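Local coordinates for protein DNA methyltransferase (Nicotiana tabacum, PDB 4ONQ) that probably methylates carbon 5 of cytosine in DNA with S-adenosylmethionine as methyl donor, the chain being its catalytic domain with sinefungin bound, at residues Ala98-His103 with Arg119-Cys124; Phe92-Leu97 with Gln212-Ala217; Pro38-Glu43 with Ser59-Glu64; Gly230-Ser235 with Gly306-Ile311. The protein carries 5 engineered substitutions. One frame throughout, in Å; residues are numbered along the deposited sequence.

Interaction 1 of 4, residues Ala98-His103 with Arg119-Cys124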
loop_
_atom_site.group_PDB
_atom_site.type_symbol
_atom_site.label_atom_id
_atom_site.label_comp_id
_atom_site.label_asym_id
_atom_site.label_seq_id
_atom_site.Cartn_x
_atom_site.Cartn_y
_atom_site.Cartn_z
ATOM N N ALA A 98 9.245 0.130 10.975
ATOM C CA ALA A 98 8.151 0.925 11.501
ATOM C C ALA A 98 7.739 0.338 12.840
ATOM O O ALA A 98 7.863 -0.872 13.049
ATOM C CB ALA A 98 6.985 0.921 10.528
ATOM N N PRO A 99 7.277 1.195 13.761
ATOM C CA PRO A 99 6.686 0.715 15.013
ATOM C C PRO A 99 5.559 -0.243 14.676
ATOM O O PRO A 99 4.819 0.006 13.727
ATOM C CB PRO A 99 6.132 1.996 15.657
ATOM C CG PRO A 99 6.111 3.021 14.566
ATOM C CD PRO A 99 7.240 2.662 13.661
ATOM N N ARG A 100 5.441 -1.337 15.414
ATOM C CA ARG A 100 4.473 -2.358 15.048
ATOM C C ARG A 100 3.319 -2.497 16.037
ATOM O O ARG A 100 2.420 -3.300 15.826
ATOM C CB ARG A 100 5.167 -3.699 14.783
ATOM C CG ARG A 100 5.892 -3.741 13.438
ATOM C CD ARG A 100 6.689 -5.022 13.234
ATOM N NE ARG A 100 5.846 -6.182 12.953
ATOM C CZ ARG A 100 5.571 -7.141 13.832
ATOM N NH1 ARG A 100 6.073 -7.084 15.057
ATOM N NH2 ARG A 100 4.796 -8.159 13.486
ATOM N N THR A 101 3.329 -1.707 17.103
ATOM C CA THR A 101 2.169 -1.650 17.977
ATOM C C THR A 101 1.578 -0.256 17.977
ATOM O O THR A 101 2.285 0.724 17.731
ATOM C CB THR A 101 2.495 -2.050 19.425
ATOM O OG1 THR A 101 3.551 -1.221 19.924
ATOM C CG2 THR A 101 2.911 -3.505 19.498
ATOM N N ILE A 102 0.276 -0.182 18.244
ATOM C CA ILE A 102 -0.425 1.090 18.368
ATOM C C ILE A 102 0.297 2.015 19.336
ATOM O O ILE A 102 0.536 3.183 19.039
ATOM C CB ILE A 102 -1.863 0.875 18.876
ATOM C CG1 ILE A 102 -2.696 0.162 17.809
ATOM C CG2 ILE A 102 -2.502 2.202 19.248
ATOM C CD1 ILE A 102 -3.941 -0.498 18.344
ATOM N N HIS A 103 0.682 1.482 20.462
ATOM C CA HIS A 103 1.382 2.239 21.437
ATOM C C HIS A 103 2.701 2.750 21.008
ATOM O O HIS A 103 3.080 3.809 21.446
ATOM C CB HIS A 103 1.547 1.449 22.700
ATOM C CG HIS A 103 0.293 1.290 23.471
ATOM N ND1 HIS A 103 0.129 0.339 24.370
ATOM C CD2 HIS A 103 -0.874 2.008 23.447
ATOM C CE1 HIS A 103 -1.077 0.431 24.894
ATOM N NE2 HIS A 103 -1.688 1.457 24.329
ATOM N N ARG A 119 -6.358 -4.390 22.002
ATOM C CA ARG A 119 -5.742 -4.115 20.707
ATOM C C ARG A 119 -4.314 -3.590 20.830
ATOM O O ARG A 119 -4.024 -2.715 21.648
ATOM C CB ARG A 119 -6.564 -3.102 19.925
ATOM C CG ARG A 119 -7.933 -3.566 19.519
ATOM C CD ARG A 119 -8.674 -2.428 18.832
ATOM N NE ARG A 119 -8.857 -1.290 19.727
ATOM C CZ ARG A 119 -9.084 -0.048 19.315
ATOM N NH1 ARG A 119 -9.143 0.218 18.018
ATOM N NH2 ARG A 119 -9.243 0.924 20.203
ATOM N N THR A 120 -3.424 -4.138 20.012
ATOM C CA THR A 120 -2.081 -3.592 19.869
ATOM C C THR A 120 -1.835 -3.357 18.387
ATOM O O THR A 120 -0.787 -2.866 17.975
ATOM C CB THR A 120 -1.016 -4.541 20.436
ATOM O OG1 THR A 120 -1.111 -5.808 19.776
ATOM C CG2 THR A 120 -1.223 -4.738 21.932
ATOM N N LYS A 121 -2.842 -3.698 17.595
ATOM C CA LYS A 121 -2.761 -3.610 16.151
ATOM C C LYS A 121 -4.072 -3.043 15.631
ATOM O O LYS A 121 -5.150 -3.422 16.094
ATOM C CB LYS A 121 -2.554 -5.006 15.566
ATOM C CG LYS A 121 -1.491 -5.082 14.498
ATOM C CD LYS A 121 -0.109 -5.277 15.102
ATOM C CE LYS A 121 0.939 -5.326 14.011
ATOM N NZ LYS A 121 2.304 -5.410 14.569
ATOM N N LEU A 122 -3.982 -2.132 14.671
ATOM C CA LEU A 122 -5.172 -1.575 14.040
ATOM C C LEU A 122 -5.646 -2.481 12.908
ATOM O O LEU A 122 -4.875 -3.273 12.373
ATOM C CB LEU A 122 -4.878 -0.175 13.500
ATOM C CG LEU A 122 -4.612 0.906 14.551
ATOM C CD1 LEU A 122 -3.732 2.007 13.991
ATOM C CD2 LEU A 122 -5.924 1.489 15.039
ATOM N N ASN A 123 -6.920 -2.364 12.552
ATOM C CA ASN A 123 -7.456 -3.062 11.390
ATOM C C ASN A 123 -7.050 -2.366 10.094
ATOM O O ASN A 123 -6.332 -1.365 10.124
ATOM C CB ASN A 123 -8.977 -3.166 11.490
ATOM C CG ASN A 123 -9.419 -4.116 12.582
ATOM O OD1 ASN A 123 -8.597 -4.659 13.317
ATOM N ND2 ASN A 123 -10.723 -4.316 12.700
ATOM N N CYS A 124 -7.494 -2.905 8.961
ATOM C CA CYS A 124 -7.195 -2.315 7.658
ATOM C C CYS A 124 -7.631 -0.856 7.632
ATOM O O CYS A 124 -8.742 -0.526 8.049
ATOM C CB CYS A 124 -7.886 -3.102 6.537
ATOM S SG CYS A 124 -7.365 -2.640 4.855
#

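Interaction 2 of 4, residues Phe92-Leu97 with Gln212-Ala217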
loop_
_atom_site.group_PDB
_atom_site.type_symbol
_atom_site.label_atom_id
_atom_site.label_comp_id
_atom_site.label_asym_id
_atom_site.label_seq_id
_atom_site.Cartn_x
_atom_site.Cartn_y
_atom_site.Cartn_z
ATOM N N PHE A 92 15.496 -7.053 1.508
ATOM C CA PHE A 92 15.802 -6.338 2.739
ATOM C C PHE A 92 14.725 -5.286 3.009
ATOM O O PHE A 92 14.145 -4.736 2.075
ATOM C CB PHE A 92 17.206 -5.718 2.681
ATOM C CG PHE A 92 17.424 -4.786 1.515
ATOM C CD1 PHE A 92 17.183 -3.426 1.642
ATOM C CD2 PHE A 92 17.889 -5.267 0.299
ATOM C CE1 PHE A 92 17.389 -2.562 0.575
ATOM C CE2 PHE A 92 18.096 -4.410 -0.775
ATOM C CZ PHE A 92 17.845 -3.056 -0.636
ATOM N N PRO A 93 14.431 -5.025 4.291
ATOM C CA PRO A 93 13.410 -4.031 4.630
ATOM C C PRO A 93 13.962 -2.610 4.686
ATOM O O PRO A 93 15.171 -2.412 4.753
ATOM C CB PRO A 93 12.961 -4.467 6.024
ATOM C CG PRO A 93 14.181 -5.083 6.619
ATOM C CD PRO A 93 14.911 -5.754 5.479
ATOM N N LEU A 94 13.058 -1.637 4.635
ATOM C CA LEU A 94 13.386 -0.239 4.854
ATOM C C LEU A 94 13.762 -0.060 6.322
ATOM O O LEU A 94 13.145 -0.661 7.204
ATOM C CB LEU A 94 12.164 0.617 4.526
ATOM C CG LEU A 94 12.213 1.622 3.374
ATOM C CD1 LEU A 94 13.047 1.112 2.229
ATOM C CD2 LEU A 94 10.792 1.934 2.905
ATOM N N PHE A 95 14.730 0.778 6.620
ATOM C CA PHE A 95 15.162 0.929 7.989
ATOM C C PHE A 95 15.140 2.388 8.436
ATOM O O PHE A 95 15.360 3.255 7.647
ATOM C CB PHE A 95 16.516 0.237 8.194
ATOM C CG PHE A 95 16.851 0.007 9.618
ATOM C CD1 PHE A 95 16.526 -1.164 10.243
ATOM C CD2 PHE A 95 17.466 0.998 10.367
ATOM C CE1 PHE A 95 16.805 -1.337 11.582
ATOM C CE2 PHE A 95 17.733 0.821 11.701
ATOM C CZ PHE A 95 17.411 -0.346 12.304
ATOM N N PRO A 96 14.775 2.672 9.683
ATOM C CA PRO A 96 14.384 1.688 10.703
ATOM C C PRO A 96 13.007 1.094 10.481
ATOM O O PRO A 96 12.170 1.696 9.814
ATOM C CB PRO A 96 14.422 2.492 12.003
ATOM C CG PRO A 96 14.154 3.881 11.585
ATOM C CD PRO A 96 14.784 4.041 10.228
ATOM N N LEU A 97 12.792 -0.097 11.025
ATOM C CA LEU A 97 11.497 -0.739 10.926
ATOM C C LEU A 97 10.435 0.146 11.558
ATOM O O LEU A 97 10.697 0.855 12.535
ATOM C CB LEU A 97 11.533 -2.099 11.602
ATOM C CG LEU A 97 12.593 -3.030 11.004
ATOM C CD1 LEU A 97 12.711 -4.291 11.831
ATOM C CD2 LEU A 97 12.245 -3.363 9.556
ATOM N N GLN A 212 0.794 0.043 1.296
ATOM C CA GLN A 212 1.588 0.214 2.502
ATOM C C GLN A 212 3.031 0.214 2.019
ATOM O O GLN A 212 3.513 -0.784 1.495
ATOM C CB GLN A 212 1.335 -0.914 3.500
ATOM C CG GLN A 212 1.664 -0.556 4.948
ATOM C CD GLN A 212 3.152 -0.406 5.197
ATOM O OE1 GLN A 212 3.954 -1.195 4.701
ATOM N NE2 GLN A 212 3.529 0.611 5.969
ATOM N N VAL A 213 3.710 1.346 2.168
ATOM C CA VAL A 213 5.027 1.545 1.564
ATOM C C VAL A 213 6.144 0.591 2.037
ATOM O O VAL A 213 6.976 0.170 1.234
ATOM C CB VAL A 213 5.469 3.026 1.691
ATOM C CG1 VAL A 213 6.880 3.220 1.179
ATOM C CG2 VAL A 213 4.494 3.930 0.932
ATOM N N ASP A 214 6.165 0.245 3.322
ATOM C CA ASP A 214 7.221 -0.626 3.853
ATOM C C ASP A 214 7.142 -2.037 3.249
ATOM O O ASP A 214 8.167 -2.662 2.947
ATOM C CB ASP A 214 7.156 -0.711 5.386
ATOM C CG ASP A 214 7.226 0.651 6.065
ATOM O OD1 ASP A 214 8.345 1.164 6.266
ATOM O OD2 ASP A 214 6.159 1.201 6.422
ATOM N N THR A 215 5.916 -2.521 3.073
ATOM C CA THR A 215 5.648 -3.840 2.500
ATOM C C THR A 215 6.135 -3.907 1.047
ATOM O O THR A 215 6.962 -4.761 0.657
ATOM C CB THR A 215 4.116 -4.142 2.542
ATOM O OG1 THR A 215 3.609 -3.893 3.858
ATOM C CG2 THR A 215 3.820 -5.584 2.162
ATOM N N VAL A 216 5.615 -2.982 0.250
ATOM C CA VAL A 216 5.977 -2.888 -1.152
ATOM C C VAL A 216 7.486 -2.722 -1.324
ATOM O O VAL A 216 8.089 -3.349 -2.191
ATOM C CB VAL A 216 5.252 -1.723 -1.828
ATOM C CG1 VAL A 216 5.730 -1.562 -3.262
ATOM C CG2 VAL A 216 3.750 -1.943 -1.775
ATOM N N ALA A 217 8.095 -1.894 -0.484
ATOM C CA ALA A 217 9.528 -1.647 -0.580
ATOM C C ALA A 217 10.300 -2.913 -0.258
ATOM O O ALA A 217 11.334 -3.187 -0.868
ATOM C CB ALA A 217 9.948 -0.525 0.345
HETATM O O HOH W 1 10.381 -2.428 4.602
#

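Interaction 3 of 4, residues Pro38-Glu43 with Ser59-Glu64. Engineered in segment 59-64: S59 (natural residue Phe).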
loop_
_atom_site.group_PDB
_atom_site.type_symbol
_atom_site.label_atom_id
_atom_site.label_comp_id
_atom_site.label_asym_id
_atom_site.label_seq_id
_atom_site.Cartn_x
_atom_site.Cartn_y
_atom_site.Cartn_z
ATOM N N PRO A 38 9.535 -6.729 -18.981
ATOM C CA PRO A 38 9.827 -5.979 -17.758
ATOM C C PRO A 38 9.483 -6.768 -16.506
ATOM O O PRO A 38 8.910 -7.855 -16.601
ATOM C CB PRO A 38 8.859 -4.808 -17.860
ATOM C CG PRO A 38 7.650 -5.427 -18.478
ATOM C CD PRO A 38 8.176 -6.441 -19.476
ATOM N N PHE A 39 9.839 -6.221 -15.346
ATOM C CA PHE A 39 9.341 -6.733 -14.078
ATOM C C PHE A 39 7.950 -6.167 -13.862
ATOM O O PHE A 39 7.686 -5.016 -14.208
ATOM C CB PHE A 39 10.252 -6.319 -12.924
ATOM C CG PHE A 39 11.505 -7.136 -12.818
ATOM C CD1 PHE A 39 11.449 -8.462 -12.425
ATOM C CD2 PHE A 39 12.741 -6.578 -13.104
ATOM C CE1 PHE A 39 12.600 -9.218 -12.318
ATOM C CE2 PHE A 39 13.898 -7.330 -13.001
ATOM C CZ PHE A 39 13.826 -8.652 -12.607
ATOM N N PHE A 40 7.047 -6.966 -13.309
ATOM C CA PHE A 40 5.720 -6.445 -13.014
ATOM C C PHE A 40 5.274 -6.780 -11.604
ATOM O O PHE A 40 5.662 -7.803 -11.039
ATOM C CB PHE A 40 4.681 -6.879 -14.055
ATOM C CG PHE A 40 4.210 -8.296 -13.906
ATOM C CD1 PHE A 40 3.119 -8.599 -13.104
ATOM C CD2 PHE A 40 4.835 -9.322 -14.595
ATOM C CE1 PHE A 40 2.673 -9.904 -12.975
ATOM C CE2 PHE A 40 4.392 -10.633 -14.470
ATOM C CZ PHE A 40 3.307 -10.921 -13.661
ATOM N N TYR A 41 4.452 -5.900 -11.050
ATOM C CA TYR A 41 4.011 -6.002 -9.674
ATOM C C TYR A 41 2.549 -5.583 -9.632
ATOM O O TYR A 41 2.217 -4.439 -9.933
ATOM C CB TYR A 41 4.865 -5.073 -8.814
ATOM C CG TYR A 41 4.703 -5.221 -7.320
ATOM C CD1 TYR A 41 5.409 -6.201 -6.611
ATOM C CD2 TYR A 41 3.872 -4.352 -6.607
ATOM C CE1 TYR A 41 5.273 -6.316 -5.233
ATOM C CE2 TYR A 41 3.727 -4.454 -5.242
ATOM C CZ TYR A 41 4.423 -5.433 -4.557
ATOM O OH TYR A 41 4.271 -5.510 -3.192
ATOM N N TYR A 42 1.677 -6.526 -9.295
ATOM C CA TYR A 42 0.247 -6.267 -9.215
ATOM C C TYR A 42 -0.271 -6.525 -7.806
ATOM O O TYR A 42 0.033 -7.552 -7.204
ATOM C CB TYR A 42 -0.537 -7.134 -10.210
ATOM C CG TYR A 42 -2.016 -6.851 -10.149
ATOM C CD1 TYR A 42 -2.535 -5.700 -10.722
ATOM C CD2 TYR A 42 -2.887 -7.702 -9.485
ATOM C CE1 TYR A 42 -3.876 -5.412 -10.652
ATOM C CE2 TYR A 42 -4.241 -7.421 -9.411
ATOM C CZ TYR A 42 -4.729 -6.271 -9.997
ATOM O OH TYR A 42 -6.071 -5.962 -9.939
ATOM N N GLU A 43 -1.069 -5.598 -7.288
ATOM C CA GLU A 43 -1.599 -5.724 -5.938
ATOM C C GLU A 43 -3.119 -5.786 -5.944
ATOM O O GLU A 43 -3.776 -5.008 -6.635
ATOM C CB GLU A 43 -1.133 -4.551 -5.076
ATOM C CG GLU A 43 -1.730 -4.523 -3.675
ATOM C CD GLU A 43 -2.586 -3.295 -3.421
ATOM O OE1 GLU A 43 -3.015 -2.650 -4.401
ATOM O OE2 GLU A 43 -2.826 -2.971 -2.240
ATOM N N SER A 59 -4.710 -14.649 -16.039
ATOM C CA SER A 59 -4.480 -13.469 -16.862
ATOM C C SER A 59 -3.030 -13.008 -16.767
ATOM O O SER A 59 -2.504 -12.390 -17.693
ATOM C CB SER A 59 -5.419 -12.336 -16.455
ATOM O OG SER A 59 -6.771 -12.696 -16.663
ATOM N N LEU A 60 -2.387 -13.312 -15.645
ATOM C CA LEU A 60 -1.013 -12.876 -15.418
ATOM C C LEU A 60 -0.031 -14.040 -15.423
ATOM O O LEU A 60 0.650 -14.295 -14.430
ATOM C CB LEU A 60 -0.892 -12.091 -14.107
ATOM C CG LEU A 60 -1.560 -10.719 -14.055
ATOM C CD1 LEU A 60 -1.349 -10.070 -12.693
ATOM C CD2 LEU A 60 -1.022 -9.826 -15.157
ATOM N N TYR A 61 0.017 -14.751 -16.544
ATOM C CA TYR A 61 1.071 -15.725 -16.806
ATOM C C TYR A 61 1.143 -16.850 -15.770
ATOM O O TYR A 61 2.222 -17.369 -15.479
ATOM C CB TYR A 61 2.408 -14.993 -16.951
ATOM C CG TYR A 61 2.261 -13.721 -17.765
ATOM C CD1 TYR A 61 2.050 -13.775 -19.136
ATOM C CD2 TYR A 61 2.301 -12.473 -17.158
ATOM C CE1 TYR A 61 1.899 -12.622 -19.884
ATOM C CE2 TYR A 61 2.149 -11.313 -17.899
ATOM C CZ TYR A 61 1.949 -11.394 -19.258
ATOM O OH TYR A 61 1.801 -10.243 -19.997
ATOM N N ASP A 62 -0.020 -17.204 -15.219
ATOM C CA ASP A 62 -0.187 -18.343 -14.310
ATOM C C ASP A 62 0.452 -18.191 -12.932
ATOM O O ASP A 62 0.360 -19.096 -12.101
ATOM C CB ASP A 62 0.285 -19.636 -14.967
ATOM C CG ASP A 62 -0.453 -19.934 -16.247
ATOM O OD1 ASP A 62 -1.685 -19.738 -16.275
ATOM O OD2 ASP A 62 0.202 -20.356 -17.224
ATOM N N ILE A 63 1.083 -17.047 -12.691
ATOM C CA ILE A 63 1.756 -16.773 -11.422
ATOM C C ILE A 63 0.818 -16.876 -10.211
ATOM O O ILE A 63 -0.316 -16.396 -10.238
ATOM C CB ILE A 63 2.443 -15.385 -11.448
ATOM C CG1 ILE A 63 3.429 -15.309 -12.618
ATOM C CG2 ILE A 63 3.142 -15.092 -10.125
ATOM C CD1 ILE A 63 4.289 -14.061 -12.617
ATOM N N GLU A 64 1.283 -17.475 -9.145
ATOM C CA GLU A 64 0.458 -17.544 -7.979
ATOM C C GLU A 64 0.751 -16.364 -7.106
ATOM O O GLU A 64 1.886 -15.972 -6.941
ATOM C CB GLU A 64 0.747 -18.795 -7.186
ATOM C CG GLU A 64 0.291 -20.069 -7.776
ATOM C CD GLU A 64 1.130 -21.211 -7.269
ATOM O OE1 GLU A 64 2.149 -20.932 -6.613
ATOM O OE2 GLU A 64 0.784 -22.380 -7.515
#

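Interaction 4 of 4, residues Gly230-Ser235 with Gly306-Ile311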
loop_
_atom_site.group_PDB
_atom_site.type_symbol
_atom_site.label_atom_id
_atom_site.label_comp_id
_atom_site.label_asym_id
_atom_site.label_seq_id
_atom_site.Cartn_x
_atom_site.Cartn_y
_atom_site.Cartn_z
ATOM N N GLY A 230 19.490 3.713 -12.783
ATOM C CA GLY A 230 18.186 4.255 -12.551
ATOM C C GLY A 230 17.170 3.419 -13.264
ATOM O O GLY A 230 17.462 2.668 -14.147
ATOM N N ILE A 231 15.954 3.575 -12.848
ATOM C CA ILE A 231 14.919 2.697 -13.277
ATOM C C ILE A 231 13.827 3.463 -14.009
ATOM O O ILE A 231 13.591 4.608 -13.734
ATOM C CB ILE A 231 14.439 1.851 -12.080
ATOM C CG1 ILE A 231 13.819 0.575 -12.525
ATOM C CG2 ILE A 231 13.491 2.578 -11.172
ATOM C CD1 ILE A 231 13.357 -0.228 -11.350
ATOM N N ASN A 232 13.228 2.824 -14.997
ATOM C CA ASN A 232 12.122 3.379 -15.743
ATOM C C ASN A 232 10.869 2.671 -15.317
ATOM O O ASN A 232 10.819 1.496 -15.350
ATOM C CB ASN A 232 12.344 3.140 -17.218
ATOM C CG ASN A 232 13.171 4.207 -17.875
ATOM O OD1 ASN A 232 13.491 5.198 -17.289
ATOM N ND2 ASN A 232 13.495 4.000 -19.116
ATOM N N VAL A 233 9.854 3.398 -14.898
ATOM C CA VAL A 233 8.698 2.770 -14.279
ATOM C C VAL A 233 7.404 3.145 -14.980
ATOM O O VAL A 233 7.137 4.322 -15.224
ATOM C CB VAL A 233 8.562 3.187 -12.803
ATOM C CG1 VAL A 233 7.415 2.438 -12.150
ATOM C CG2 VAL A 233 9.862 2.940 -12.062
ATOM N N LEU A 234 6.605 2.140 -15.314
ATOM C CA LEU A 234 5.233 2.388 -15.714
ATOM C C LEU A 234 4.355 2.158 -14.493
ATOM O O LEU A 234 4.121 1.017 -14.093
ATOM C CB LEU A 234 4.809 1.474 -16.859
ATOM C CG LEU A 234 3.392 1.739 -17.384
ATOM C CD1 LEU A 234 3.234 3.206 -17.707
ATOM C CD2 LEU A 234 3.073 0.899 -18.613
ATOM N N SER A 235 3.892 3.247 -13.887
ATOM C CA SER A 235 3.054 3.160 -12.698
ATOM C C SER A 235 1.590 3.365 -13.062
ATOM O O SER A 235 1.180 4.469 -13.415
ATOM C CB SER A 235 3.492 4.193 -11.662
ATOM O OG SER A 235 2.870 3.948 -10.415
ATOM N N GLY A 306 13.157 1.168 -22.679
ATOM C CA GLY A 306 12.113 0.271 -22.217
ATOM C C GLY A 306 11.778 0.455 -20.751
ATOM O O GLY A 306 12.539 1.067 -20.006
ATOM N N PHE A 307 10.629 -0.075 -20.338
ATOM C CA PHE A 307 10.227 -0.045 -18.935
ATOM C C PHE A 307 10.838 -1.195 -18.146
ATOM O O PHE A 307 10.771 -2.351 -18.557
ATOM C CB PHE A 307 8.705 -0.074 -18.805
ATOM C CG PHE A 307 8.044 1.196 -19.238
ATOM C CD1 PHE A 307 8.232 2.364 -18.517
ATOM C CD2 PHE A 307 7.241 1.226 -20.364
ATOM C CE1 PHE A 307 7.634 3.541 -18.918
ATOM C CE2 PHE A 307 6.631 2.398 -20.764
ATOM C CZ PHE A 307 6.831 3.560 -20.042
ATOM N N ASP A 308 11.439 -0.871 -17.010
ATOM C CA ASP A 308 12.064 -1.882 -16.176
ATOM C C ASP A 308 11.022 -2.516 -15.269
ATOM O O ASP A 308 11.018 -3.726 -15.056
ATOM C CB ASP A 308 13.193 -1.260 -15.352
ATOM C CG ASP A 308 14.274 -0.635 -16.222
ATOM O OD1 ASP A 308 14.684 0.513 -15.947
ATOM O OD2 ASP A 308 14.721 -1.299 -17.180
ATOM N N LEU A 309 10.125 -1.685 -14.749
ATOM C CA LEU A 309 9.084 -2.142 -13.843
ATOM C C LEU A 309 7.734 -1.536 -14.219
ATOM O O LEU A 309 7.628 -0.332 -14.447
ATOM C CB LEU A 309 9.445 -1.766 -12.401
ATOM C CG LEU A 309 8.369 -1.991 -11.331
ATOM C CD1 LEU A 309 8.042 -3.467 -11.181
ATOM C CD2 LEU A 309 8.799 -1.398 -10.010
ATOM N N VAL A 310 6.708 -2.373 -14.308
ATOM C CA VAL A 310 5.347 -1.865 -14.364
ATOM C C VAL A 310 4.613 -2.312 -13.111
ATOM O O VAL A 310 4.633 -3.486 -12.748
ATOM C CB VAL A 310 4.602 -2.240 -15.673
ATOM C CG1 VAL A 310 5.266 -3.415 -16.358
ATOM C CG2 VAL A 310 3.121 -2.491 -15.414
ATOM N N ILE A 311 3.992 -1.378 -12.430
ATOM C CA ILE A 311 3.409 -1.638 -11.145
ATOM C C ILE A 311 2.046 -0.981 -11.050
ATOM O O ILE A 311 1.877 0.123 -11.444
ATOM C CB ILE A 311 4.357 -1.141 -10.032
ATOM C CG1 ILE A 311 3.734 -1.234 -8.664
ATOM C CG2 ILE A 311 4.755 0.284 -10.273
ATOM C CD1 ILE A 311 4.687 -0.963 -7.551
#

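Interaction 1 of 4, residues Ala98-His103 with Arg119-Cys124
I102 drives its side chain into the backbone of 119-124, and this is the tight part of the contact. Its CD1 lies 3.5 Å from K121 N, against the peptide joining T120 to K121, while CG1 packs at 3.9 Å on CG of L122. The same residue is held through its main chain, since I102 N donates to T120 O over 2.9 Å from above the carbonyl plane. T120 O also receives a CA-H contact from T101 CA at 3.2 Å. These bonds fall at the start of helix 102-105, where T101 is the N-cap. Its chi1 of 56° sets OG1 between the backbone N and the carbonyl carbon, and OG1 caps the backbone N of E104, so T120 O serves the first helical N-H and T101 a later one. Packing is looser at T101 CG2, which comes only to 4.2 Å from CB of the exposed T120. Beyond it the K121 chain, bent at chi2 (86°), carries NZ over the centre of the R100 guanidinium face, 3.9 Å from R100 NH2, an approach of like charges. K121 NZ also points at R100 O, although the modelled 2.5 Å is doubtfully short, and it has a second, weak acceptor in K71 O.

Interaction 2 of 4, residues Phe92-Leu97 with Gln212-Ala217
L94 meets A217 through an unusual pair of torsions: chi1 of -116° lies well off a staggered position, and chi2 of 35° then turns both methyls to the helix. L94 CD2 stands 3.6 Å from A217 CB and L94 CD1 4.0 Å from the same carbon, so the one methyl of A217 faces the fork of the leucine. Contact with the preceding turn is slacker, CD2 of L94 being 4.5 Å from V213 CG1. Helix 242-249 backs this contact, A246 touching A217 and the side chain of R249 touching L94. The backbones themselves are joined by water 1, which accepts from L94 N at 2.8 Å and donates to D214 O.

At the helix start, Q212 extends with CG anti to the backbone N and then folds back at chi2, returning its amide to its own helix. Q212 OE1 caps T215 N at 2.9 Å, nearly along the C=O axis, and also accepts from T215 OG1. Q212 NE2 donates almost straight, at 173°, to the anti lone pair of D214 OD2, which lies in the amide plane; the amide is thereby fixed in rotation, with L185 O as a further acceptor. This side-chain-capped helix follows a Gly-Asn-Ser run, consistent with motif X of C5-methyltransferases, and the V213 side chain lies about 7 Å from the bound sinefungin.

Interaction 3 of 4, residues Pro38-Glu43 with Ser59-Glu64
F40 is the first residue of strand 39-43 to meet 59-64, and it touches three residues there. A chi1 of 77° puts CG between the backbone N and the carbonyl carbon, and the ring projects so that F40 CZ meets I63 CD1 tip to tip at 3.5 Å. On the other side F40 CE1 reaches L60 CD1 at 4.0 Å. Y61 turns its edge toward the F40 face in an offset edge-to-face pair, with centroids 5.8 Å apart and planes at 61°. All three partners belong to a type I' turn, L60 to I63, that follows helix 50-59. Two residues on, Y42 faces the turn too: L60 CD1 comes against its CB at 3.9 Å, the two side chains crossing at about a right angle. Helix 337-352 flanks the contact on the methyltransferase sheet, where strand 39-45 lies beside 309-312, with Y341 meeting both F40 and Y42, and K349 making a cation-pi contact with Y61. Between strand and turn, then, the contact is aliphatic and aromatic, so its cohesion should come from dispersion, burial of apolar surface and the edge-to-face geometry, with polar groups such as the Y61 hydroxyl, weakly bonded to D346, directed elsewhere.

Interaction 4 of 4, residues Gly230-Ser235 with Gly306-Ile311
N232 O is gripped by two successive backbone N-H groups, D308 N at 3.0 Å and, weakly, L309 N at 3.3 Å. D308 answers from its side chain: OD1 accepts from N232 N over 2.9 Å on the anti side, 28° out of the carboxylate plane, so the N-H and C=O of N232 both bond to D308, to its carboxylate and its backbone N respectively. The asparagine amide reaches further back, ND2 donating to G306 O and F304 O. Beyond this irregular entry, strands 231-235 and 309-311 run in parallel register, with L234 N bonded to L309 O (2.8 Å) and L234 O to I311 N (2.9 Å). They are neighbours in the central sheet of the Rossmann-like class I methyltransferase fold; the S235 side chain lies about 6 Å from sinefungin, and the chain beyond 309-312 leads toward C316, the predicted catalytic cysteine, not modelled. V233 CG1 packs 3.9 Å from I311 CG2 on the face shared with L309 and S235. On the opposite face L234 CB meets V310 CB and sits over the centre of the F307 ring, 3.9 Å from its centroid, a CH-pi contact. Helix 337-352 covers L234 and V310, while S235 OG bonds to E244.

Interactions 3 and 4 belong to one buried sheet: strands 39-45 and 309-312 are neighbours, and F39 N lies 2.8 Å from D308 O, a probable hydrogen bond. Their chemistry differs nonetheless, since interaction 4 pairs two strands mainly by backbone bonds, whereas interaction 3 joins a strand to a turn through apolar and aromatic side chains. Interaction 2, also buried, ties a loop to helix 213-220 with one leucine and a water; V216 there packs on the Y41 hydroxyl of interaction 3. Interaction 1 continues that loop directly, A98 touching D214, but is only partly buried and lies on the other side of the chain's centre from interactions 3 and 4; charged R100 and K121 take part in it.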